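Local coordinates for protein NUDIX hydrolase (Jonesia denitrificans, PDB 4KTB) that is of unknown function but belongs to the Nudix clan and possibly hydrolyses nucleotides such as diadenosine tetraphosphate, at residues A[118-121]-A[122-125]; A[170-173]-A[174-178]; A[77-80]-A[81-85]; A[86-89]-A[90-93]; A[156-159]-A[160-164]. All coordinates share one frame; numbering follows the deposited sequence.

Contact 1. Residues A[118-121]-A[122-125]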
# COMPACT_ATOMS: atom_id res chain seq x y z
N PHE A 118 -13.99 -11.59 -13.48
CA PHE A 118 -14.12 -11.92 -14.90
C PHE A 118 -15.44 -12.58 -15.22
O PHE A 118 -16.03 -13.27 -14.39
CB PHE A 118 -12.96 -12.82 -15.35
CG PHE A 118 -11.82 -12.07 -16.00
CD1 PHE A 118 -11.13 -11.08 -15.31
CD2 PHE A 118 -11.44 -12.35 -17.31
CE1 PHE A 118 -10.07 -10.37 -15.90
CE2 PHE A 118 -10.38 -11.64 -17.91
CZ PHE A 118 -9.70 -10.65 -17.20
N PRO A 119 -15.93 -12.36 -16.44
CA PRO A 119 -17.21 -12.95 -16.85
C PRO A 119 -17.02 -14.42 -17.18
O PRO A 119 -17.99 -15.10 -17.51
CB PRO A 119 -17.56 -12.18 -18.12
CG PRO A 119 -16.24 -11.83 -18.69
CD PRO A 119 -15.34 -11.55 -17.52
N THR A 120 -15.78 -14.90 -17.13
CA THR A 120 -15.51 -16.31 -17.32
C THR A 120 -14.95 -16.81 -16.02
O THR A 120 -14.06 -16.18 -15.46
CB THR A 120 -14.45 -16.55 -18.39
OG1 THR A 120 -14.85 -15.94 -19.62
CG2 THR A 120 -14.26 -18.04 -18.61
N PRO A 121 -15.46 -17.95 -15.52
CA PRO A 121 -14.81 -18.47 -14.32
C PRO A 121 -13.45 -19.06 -14.68
O PRO A 121 -13.31 -19.60 -15.78
CB PRO A 121 -15.76 -19.58 -13.85
CG PRO A 121 -16.46 -20.03 -15.11
CD PRO A 121 -16.60 -18.78 -15.95
N GLY A 122 -12.47 -18.91 -13.80
CA GLY A 122 -11.20 -19.61 -13.97
C GLY A 122 -10.06 -18.75 -14.48
O GLY A 122 -8.95 -19.25 -14.70
N VAL A 123 -10.33 -17.46 -14.68
CA VAL A 123 -9.33 -16.56 -15.24
C VAL A 123 -8.62 -15.80 -14.13
O VAL A 123 -7.40 -15.74 -14.07
CB VAL A 123 -9.95 -15.60 -16.24
CG1 VAL A 123 -8.90 -14.67 -16.81
CG2 VAL A 123 -10.61 -16.39 -17.37
N THR A 124 -9.40 -15.23 -13.23
CA THR A 124 -8.83 -14.66 -12.02
C THR A 124 -9.51 -15.36 -10.87
O THR A 124 -10.40 -16.18 -11.11
CB THR A 124 -9.08 -13.15 -11.92
OG1 THR A 124 -10.45 -12.92 -11.59
CG2 THR A 124 -8.70 -12.47 -13.22
N PRO A 125 -9.09 -15.05 -9.63
CA PRO A 125 -9.88 -15.60 -8.52
C PRO A 125 -11.29 -15.03 -8.46
O PRO A 125 -12.06 -15.41 -7.58
CB PRO A 125 -9.09 -15.15 -7.28
CG PRO A 125 -7.66 -15.06 -7.76
CD PRO A 125 -7.80 -14.50 -9.17
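Gly122 and Val123 complete a type II beta turn begun by Thr120 and Pro121, and the turn brings Val123 and Thr124 back against the ring of Phe118. With a phi of 103°, Gly122 holds a backbone shape in which a CB would collide with the carbonyl oxygen of Pro121, reason enough for a glycine there. Val123 then sends its two methyls to different partners. CG1, anti to the backbone N (chi1 -180°), lies over one face of the Phe118 ring, 3.4 Å above its plane and displaced toward the rim, a CH-pi contact whose closest approach is 3.5 Å from CG1 to CD2. The other methyl, CG2, leans on Thr120, 4.0 Å from CB. The amide N of Val123 is buried without a partner in the model. Thr124 CG2 comes obliquely to the CD1 side of the ring, 3.5 Å from Phe118 CD1, while OG1 turns to Glu116 O and Phe126 N. With an alanine in place of Phe118, the methyls of Val123 and Thr124 would probably lose the ring they rest on, leaving a gap under the turn. The ring also meets His82 of the second subunit edge-to-face, and the same histidine bonds to Thr120 OG1, making this loop part of an interface. Within the chain, the loop joins strand 113-118 to the short strand 126-127, its parallel neighbour, with backbone bonds linking Phe118 to Phe126 and Asp128.

Contact 2. Residues A[170-173]-A[174-178]; sequences AHMQ and GGQDM
A type I' beta turn from Gln173 to Gln176 forms the entry to helix 176-186, with Gly175 as the N-cap residue. Both central positions, Gly174 and Gly175, have positive phi, which glycine adopts readily. The turn is closed by Gln176 N, which donates to Gln173 O at 3.0 Å and 165°. On one side of this turn the selenomethionine Met172 lies against the first helical residues. Its CB is 3.9 Å from Asp177 CB, SE passes 3.7 Å from Asp177 CA, and a bend at chi3 (50°) swings CE round to Gln176 CB, also 3.7 Å away; the Met172 and Gln176 side chains cross at about a right angle. Met172 packs on Leu74 as well, so it fills the space between the helix start and a neighbouring loop. On another side a single water links the two arms of the turn. It accepts from Gly175 N at 2.7 Å and donates to Asp177 OD1 at 3.0 Å and to Met172 O at 3.2 Å. A chi1 of 49° turns the Asp177 carboxylate back toward the Gly175 cap, where OD1 takes the water. A carboxylate in the first turn of a helix would probably be favoured by the helix's electrostatics, and the water bridges it to the Gly175 amide, which the turn itself leaves without a bond across the contact.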
# COMPACT_ATOMS: atom_id res chain seq x y z
N ALA A 170 -18.24 -20.49 2.20
CA ALA A 170 -19.00 -21.23 1.21
C ALA A 170 -20.12 -20.35 0.68
O ALA A 170 -20.41 -20.36 -0.51
CB ALA A 170 -19.58 -22.50 1.83
N HIS A 171 -20.74 -19.59 1.57
CA HIS A 171 -21.90 -18.79 1.21
C HIS A 171 -21.56 -17.61 0.29
O HIS A 171 -22.46 -17.03 -0.30
CB HIS A 171 -22.60 -18.28 2.47
N MSE A 172 -20.28 -17.28 0.14
CA MSE A 172 -19.87 -16.12 -0.66
C MSE A 172 -19.81 -16.44 -2.15
O MSE A 172 -19.75 -17.59 -2.54
CB MSE A 172 -18.56 -15.54 -0.14
CG MSE A 172 -18.53 -15.55 1.37
SE MSE A 172 -17.42 -14.18 2.14
CE MSE A 172 -18.11 -12.65 1.14
N GLN A 173 -19.87 -15.41 -2.99
CA GLN A 173 -20.01 -15.64 -4.42
C GLN A 173 -18.91 -14.95 -5.19
O GLN A 173 -18.36 -13.95 -4.73
CB GLN A 173 -21.35 -15.09 -4.92
CG GLN A 173 -22.53 -15.47 -4.07
CD GLN A 173 -22.77 -16.97 -4.05
OE1 GLN A 173 -22.42 -17.66 -3.10
NE2 GLN A 173 -23.41 -17.47 -5.10
N GLY A 174 -18.62 -15.47 -6.37
CA GLY A 174 -17.69 -14.83 -7.27
C GLY A 174 -16.31 -14.61 -6.68
O GLY A 174 -15.60 -13.69 -7.09
N GLY A 175 -15.94 -15.46 -5.72
CA GLY A 175 -14.63 -15.38 -5.11
C GLY A 175 -14.47 -14.33 -4.02
O GLY A 175 -13.35 -14.07 -3.56
N GLN A 176 -15.58 -13.74 -3.59
CA GLN A 176 -15.55 -12.76 -2.51
C GLN A 176 -15.06 -13.35 -1.20
O GLN A 176 -14.62 -12.62 -0.30
CB GLN A 176 -16.92 -12.11 -2.31
CG GLN A 176 -17.29 -11.13 -3.41
CD GLN A 176 -18.09 -9.94 -2.90
OE1 GLN A 176 -17.77 -8.78 -3.21
NE2 GLN A 176 -19.13 -10.21 -2.12
N ASP A 177 -15.13 -14.67 -1.06
CA ASP A 177 -14.57 -15.30 0.12
C ASP A 177 -13.07 -15.05 0.13
O ASP A 177 -12.49 -14.77 1.17
CB ASP A 177 -14.88 -16.79 0.18
CG ASP A 177 -14.57 -17.50 -1.11
OD1 ASP A 177 -14.76 -16.90 -2.19
OD2 ASP A 177 -14.12 -18.66 -1.06
N MSE A 178 -12.45 -15.13 -1.04
CA MSE A 178 -11.02 -14.88 -1.13
C MSE A 178 -10.69 -13.41 -0.90
O MSE A 178 -9.71 -13.08 -0.23
CB MSE A 178 -10.50 -15.30 -2.50
CG MSE A 178 -9.04 -14.95 -2.71
SE MSE A 178 -7.86 -15.64 -1.32
CE MSE A 178 -8.38 -17.54 -1.29
O HOH W 1 -17.00 -17.29 -4.08

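Contact 3. Residues A[77-80]-A[81-85]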
# COMPACT_ATOMS: atom_id res chain seq x y z
N GLY A 77 -20.22 -2.43 -5.47
CA GLY A 77 -20.99 -1.82 -6.52
C GLY A 77 -20.21 -0.92 -7.45
O GLY A 77 -19.04 -0.60 -7.23
N ARG A 78 -20.90 -0.48 -8.49
CA ARG A 78 -20.32 0.25 -9.60
C ARG A 78 -19.98 1.67 -9.18
O ARG A 78 -20.62 2.22 -8.28
CB ARG A 78 -21.35 0.26 -10.73
CG ARG A 78 -20.82 0.71 -12.07
CD ARG A 78 -21.91 0.53 -13.14
NE ARG A 78 -23.02 1.46 -12.97
CZ ARG A 78 -23.07 2.68 -13.49
NH1 ARG A 78 -22.05 3.13 -14.21
NH2 ARG A 78 -24.12 3.46 -13.28
N VAL A 79 -18.97 2.26 -9.79
CA VAL A 79 -18.73 3.68 -9.59
C VAL A 79 -19.43 4.42 -10.71
O VAL A 79 -19.22 4.11 -11.87
CB VAL A 79 -17.24 4.03 -9.64
CG1 VAL A 79 -17.06 5.55 -9.58
CG2 VAL A 79 -16.52 3.39 -8.47
N MSE A 80 -20.27 5.39 -10.37
CA MSE A 80 -21.03 6.08 -11.40
C MSE A 80 -20.19 7.07 -12.20
O MSE A 80 -19.15 7.55 -11.74
CB MSE A 80 -22.22 6.83 -10.80
CG MSE A 80 -23.10 5.99 -9.90
SE MSE A 80 -24.78 6.87 -9.56
CE MSE A 80 -24.06 8.68 -9.31
N TYR A 81 -20.65 7.37 -13.40
CA TYR A 81 -19.98 8.31 -14.27
C TYR A 81 -19.92 9.63 -13.52
O TYR A 81 -20.89 10.03 -12.89
CB TYR A 81 -20.75 8.46 -15.57
CG TYR A 81 -20.28 9.61 -16.42
CD1 TYR A 81 -19.14 9.49 -17.19
CD2 TYR A 81 -20.97 10.81 -16.44
CE1 TYR A 81 -18.70 10.54 -17.97
CE2 TYR A 81 -20.54 11.87 -17.22
CZ TYR A 81 -19.41 11.72 -17.98
OH TYR A 81 -18.97 12.76 -18.76
N HIS A 82 -18.75 10.27 -13.57
CA HIS A 82 -18.51 11.53 -12.87
C HIS A 82 -18.73 11.43 -11.35
O HIS A 82 -19.00 12.43 -10.70
CB HIS A 82 -19.38 12.63 -13.46
CG HIS A 82 -18.66 13.92 -13.67
ND1 HIS A 82 -18.30 14.74 -12.62
CD2 HIS A 82 -18.24 14.54 -14.79
CE1 HIS A 82 -17.69 15.81 -13.09
NE2 HIS A 82 -17.63 15.72 -14.41
N GLU A 83 -18.62 10.22 -10.80
CA GLU A 83 -18.68 10.04 -9.36
C GLU A 83 -17.29 9.64 -8.88
O GLU A 83 -16.72 8.67 -9.39
CB GLU A 83 -19.66 8.92 -9.00
CG GLU A 83 -19.47 8.30 -7.62
CD GLU A 83 -20.55 7.28 -7.27
OE1 GLU A 83 -20.60 6.21 -7.92
OE2 GLU A 83 -21.35 7.54 -6.35
N ARG A 84 -16.72 10.38 -7.92
CA ARG A 84 -15.42 9.97 -7.35
C ARG A 84 -15.51 8.62 -6.64
O ARG A 84 -16.55 8.24 -6.13
CB ARG A 84 -14.91 11.00 -6.35
CG ARG A 84 -14.63 12.36 -6.94
CD ARG A 84 -13.97 13.26 -5.90
NE ARG A 84 -14.72 13.24 -4.64
CZ ARG A 84 -14.29 13.75 -3.49
NH1 ARG A 84 -15.06 13.67 -2.41
NH2 ARG A 84 -13.10 14.34 -3.41
N VAL A 85 -14.40 7.89 -6.61
CA VAL A 85 -14.39 6.57 -5.99
C VAL A 85 -14.76 6.63 -4.51
O VAL A 85 -15.60 5.87 -4.06
CB VAL A 85 -13.02 5.87 -6.16
CG1 VAL A 85 -12.99 4.54 -5.39
CG2 VAL A 85 -12.75 5.62 -7.63
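Met80 and Glu83 close a type II beta turn between strand 75-78 and helix 85-97, the place where Nudix enzymes carry their signature; the spacing of Gly77, Glu83 and Arg91 fits the GX5EX7R part of that box. Glu83 N donates to Met80 O at 2.9 Å, and the side chain of the same glutamate then folds back over the turn. Its CB sits 3.1 Å from Met80 O. CG, anti to the backbone N (chi1 160°), runs on past Val79 CG1, and the extended chain brings CD to the amide of Met80. There OE1 accepts from Met80 N at 2.6 Å, a nearly straight bond (174°) arriving on the anti side of the carboxylate and 24° out of its plane; Met80 CG lies close by at 3.2 Å. OE2 takes a salt bridge from Arg91 NE on the following helix, so both oxygens are engaged and the group's rotation is probably fixed. At the apex of the turn, His82 reaches Thr120 of the second subunit. Val79 supplies the other flank: its CG2 meets Val85 CG2, while CG1 touches Glu83 O at 3.1 Å.

Contact 4. Residues A[86-89]-A[90-93]; sequences RDAL and VRHI
Ala88 O is the focus of the close-packed side of this two-turn piece of helix 85-97. It accepts the ordinary helical bond from His92 N at 2.9 Å, and it also lies at the edge of the His92 ring, near its plane, 2.9 Å from CD2. A chi1 of -77°, with CG anti to the carbonyl carbon, folds the ring back along the helix so that NE2 can reach Arg78 O on the preceding strand. On the same buried flank Ile93 CG1 lies 3.1 Å from Leu89 O; Leu89 packs on Val42 and Ile93 on Ala44 of strand 39-49. The outer side is looser within the helix. Arg86 and Asp87 direct CB away from residues 90-93, and their side chains do not touch them; together with Val90 they meet Ser52 of the fourth subunit, with Arg86 NH2 bonded to Ser52 O. Between the two sides, the Arg91 guanidinium, its NE held by the salt bridge to Glu83, has Ala88 CB 4.4 Å from NH2 and His92 CD2 over one face, 3.9 Å above the plane. With an alanine in place of His92, Arg78 O would probably lose its imidazole partner and the arginine the carbon lying over its face. Because a carbonyl oxygen can only accept, the probable bond to Arg78 O is consistent with NE2 being the donor, and it fastens the helix to the strand near a bound sodium ion.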
# COMPACT_ATOMS: atom_id res chain seq x y z
N ARG A 86 -14.14 7.56 -3.78
CA ARG A 86 -14.38 7.66 -2.34
C ARG A 86 -15.84 7.99 -2.06
O ARG A 86 -16.38 7.59 -1.03
CB ARG A 86 -13.44 8.70 -1.69
CG ARG A 86 -13.69 10.15 -2.08
CD ARG A 86 -12.67 11.07 -1.40
NE ARG A 86 -11.29 10.68 -1.69
CZ ARG A 86 -10.41 10.20 -0.80
NH1 ARG A 86 -9.19 9.87 -1.20
NH2 ARG A 86 -10.75 10.05 0.47
N ASP A 87 -16.48 8.69 -3.01
CA ASP A 87 -17.90 9.03 -2.92
C ASP A 87 -18.79 7.83 -3.23
O ASP A 87 -19.85 7.65 -2.63
CB ASP A 87 -18.25 10.16 -3.90
CG ASP A 87 -17.68 11.50 -3.49
OD1 ASP A 87 -17.54 11.74 -2.28
OD2 ASP A 87 -17.39 12.32 -4.39
N ALA A 88 -18.38 7.03 -4.21
CA ALA A 88 -19.05 5.75 -4.47
C ALA A 88 -18.98 4.89 -3.21
O ALA A 88 -19.92 4.15 -2.92
CB ALA A 88 -18.40 5.03 -5.63
N LEU A 89 -17.89 4.99 -2.46
CA LEU A 89 -17.76 4.22 -1.23
C LEU A 89 -18.82 4.68 -0.25
O LEU A 89 -19.54 3.87 0.35
CB LEU A 89 -16.37 4.41 -0.61
CG LEU A 89 -15.21 3.72 -1.31
CD1 LEU A 89 -13.93 4.17 -0.65
CD2 LEU A 89 -15.36 2.19 -1.26
N VAL A 90 -18.93 5.98 -0.09
CA VAL A 90 -19.91 6.56 0.81
C VAL A 90 -21.31 6.11 0.42
O VAL A 90 -22.10 5.64 1.24
CB VAL A 90 -19.86 8.08 0.76
CG1 VAL A 90 -21.02 8.66 1.53
CG2 VAL A 90 -18.53 8.59 1.31
N ARG A 91 -21.61 6.24 -0.87
CA ARG A 91 -22.93 5.89 -1.39
C ARG A 91 -23.27 4.43 -1.15
O ARG A 91 -24.41 4.10 -0.84
CB ARG A 91 -22.97 6.20 -2.88
CG ARG A 91 -24.30 5.92 -3.52
CD ARG A 91 -24.36 6.49 -4.93
NE ARG A 91 -23.33 5.92 -5.79
CZ ARG A 91 -23.46 4.78 -6.45
NH1 ARG A 91 -24.58 4.08 -6.33
NH2 ARG A 91 -22.48 4.35 -7.22
N HIS A 92 -22.30 3.55 -1.29
CA HIS A 92 -22.60 2.12 -1.21
C HIS A 92 -22.73 1.68 0.23
O HIS A 92 -23.48 0.77 0.55
CB HIS A 92 -21.57 1.28 -1.99
CG HIS A 92 -21.76 1.32 -3.48
ND1 HIS A 92 -22.83 0.70 -4.10
CD2 HIS A 92 -21.05 1.93 -4.46
CE1 HIS A 92 -22.76 0.92 -5.40
NE2 HIS A 92 -21.69 1.67 -5.65
N ILE A 93 -22.01 2.37 1.11
CA ILE A 93 -22.12 2.10 2.53
C ILE A 93 -23.50 2.50 3.06
O ILE A 93 -24.14 1.74 3.78
CB ILE A 93 -21.02 2.82 3.32
CG1 ILE A 93 -19.65 2.23 2.99
CG2 ILE A 93 -21.25 2.70 4.82
CD1 ILE A 93 -19.35 0.92 3.70

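Contact 5. Residues A[156-159]-A[160-164]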
# COMPACT_ATOMS: atom_id res chain seq x y z
N THR A 156 -24.39 -9.53 9.45
CA THR A 156 -23.75 -10.43 10.42
C THR A 156 -22.37 -9.93 10.83
O THR A 156 -21.50 -9.72 9.99
CB THR A 156 -23.62 -11.86 9.87
OG1 THR A 156 -24.82 -12.24 9.19
CG2 THR A 156 -23.37 -12.82 11.02
N TRP A 157 -22.18 -9.72 12.13
CA TRP A 157 -20.87 -9.33 12.63
C TRP A 157 -20.17 -10.56 13.18
O TRP A 157 -20.65 -11.20 14.10
CB TRP A 157 -21.01 -8.28 13.71
CG TRP A 157 -21.50 -6.97 13.17
CD1 TRP A 157 -22.77 -6.47 13.24
CD2 TRP A 157 -20.73 -6.00 12.46
NE1 TRP A 157 -22.83 -5.24 12.63
CE2 TRP A 157 -21.59 -4.94 12.13
CE3 TRP A 157 -19.39 -5.93 12.06
CZ2 TRP A 157 -21.15 -3.81 11.43
CZ3 TRP A 157 -18.96 -4.82 11.36
CH2 TRP A 157 -19.83 -3.77 11.06
N LEU A 158 -19.02 -10.87 12.59
CA LEU A 158 -18.30 -12.09 12.92
C LEU A 158 -16.87 -11.76 13.27
O LEU A 158 -16.30 -10.83 12.70
CB LEU A 158 -18.30 -13.01 11.72
CG LEU A 158 -19.66 -13.31 11.12
CD1 LEU A 158 -19.50 -13.52 9.63
CD2 LEU A 158 -20.24 -14.53 11.79
N THR A 159 -16.27 -12.51 14.20
CA THR A 159 -14.84 -12.41 14.42
C THR A 159 -14.20 -13.02 13.20
O THR A 159 -14.87 -13.76 12.48
CB THR A 159 -14.35 -13.20 15.66
OG1 THR A 159 -14.62 -14.59 15.48
CG2 THR A 159 -15.01 -12.71 16.90
N PRO A 160 -12.92 -12.69 12.95
CA PRO A 160 -12.16 -13.30 11.86
C PRO A 160 -12.32 -14.81 11.83
O PRO A 160 -12.60 -15.35 10.76
CB PRO A 160 -10.73 -12.93 12.20
CG PRO A 160 -10.87 -11.55 12.76
CD PRO A 160 -12.18 -11.55 13.53
N GLU A 161 -12.14 -15.46 12.97
CA GLU A 161 -12.36 -16.90 13.05
C GLU A 161 -13.71 -17.24 12.47
O GLU A 161 -13.82 -18.09 11.59
CB GLU A 161 -12.32 -17.37 14.50
CG GLU A 161 -10.95 -17.69 15.02
CD GLU A 161 -11.00 -18.67 16.17
OE1 GLU A 161 -10.77 -19.88 15.93
OE2 GLU A 161 -11.29 -18.23 17.30
N GLU A 162 -14.74 -16.56 12.97
CA GLU A 162 -16.11 -16.82 12.58
C GLU A 162 -16.30 -16.60 11.08
O GLU A 162 -16.84 -17.46 10.38
CB GLU A 162 -17.07 -15.95 13.39
CG GLU A 162 -17.18 -16.38 14.85
CD GLU A 162 -17.79 -15.31 15.73
OE1 GLU A 162 -18.29 -14.30 15.20
OE2 GLU A 162 -17.78 -15.50 16.97
N ALA A 163 -15.84 -15.45 10.61
CA ALA A 163 -15.96 -15.08 9.19
C ALA A 163 -15.27 -16.09 8.28
O ALA A 163 -15.69 -16.29 7.15
CB ALA A 163 -15.41 -13.68 8.95
N CYS A 164 -14.21 -16.72 8.77
CA CYS A 164 -13.49 -17.70 7.95
C CYS A 164 -13.96 -19.12 8.19
O CYS A 164 -13.28 -20.08 7.82
CB CYS A 164 -11.98 -17.57 8.12
SG CYS A 164 -11.32 -16.01 7.44
O HOH W 2 -19.02 -12.51 16.80
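Glu162 OE1 takes the amide of Thr159 from well above its carboxylate plane, 63° out of it, rather than through an in-plane approach. The bond from Thr159 N is nonetheless of ordinary length, 2.9 Å. A water donates to the same oxygen and also, weakly, to Trp157 O. In the other direction Glu162 N donates to Thr159 OG1 at 3.2 Å and 163°; chi1 of 62° turns that hydroxyl in toward the helix's first amides. The two reciprocal bonds make a capping box, with Thr159 as N-cap of the short helix 160-163 that follows strand 154-158. The carbonyl of Thr159 adds a third grip: Ala163 N donates to its O at 2.7 Å. Pro160, in the first helical position, has no N-H to satisfy. Leu158 covers the apolar side of the junction, its CB 3.6 Å from Glu162 CB and its CD1 4.1 Å from Ala163 CB, and the same side chain also rests on Leu60 of strand 55-64. Trp157, whose CB points away from the helix, makes a cation-pi contact with Arg48.

Contacts 3 and 4 are one unit in practice: their centres are 8 Å apart, and the salt bridge that joins them, Arg91 NE to Glu83 OE2, measures 2.6 Å. Together they hold the strand-to-helix region beside the sodium ion, about 5 Å from the His92 side chain and about 8 Å from that of Arg78. Contact 2 lies on the opposite side of the chain's centre, yet its Gln176 side chain also comes within about 8 Å of the ion. Contacts 2 and 5, with centres 14 Å apart, each start a helix. Contacts 1 and 3 are 23 Å apart between centres within a chain, but both touch the second subunit.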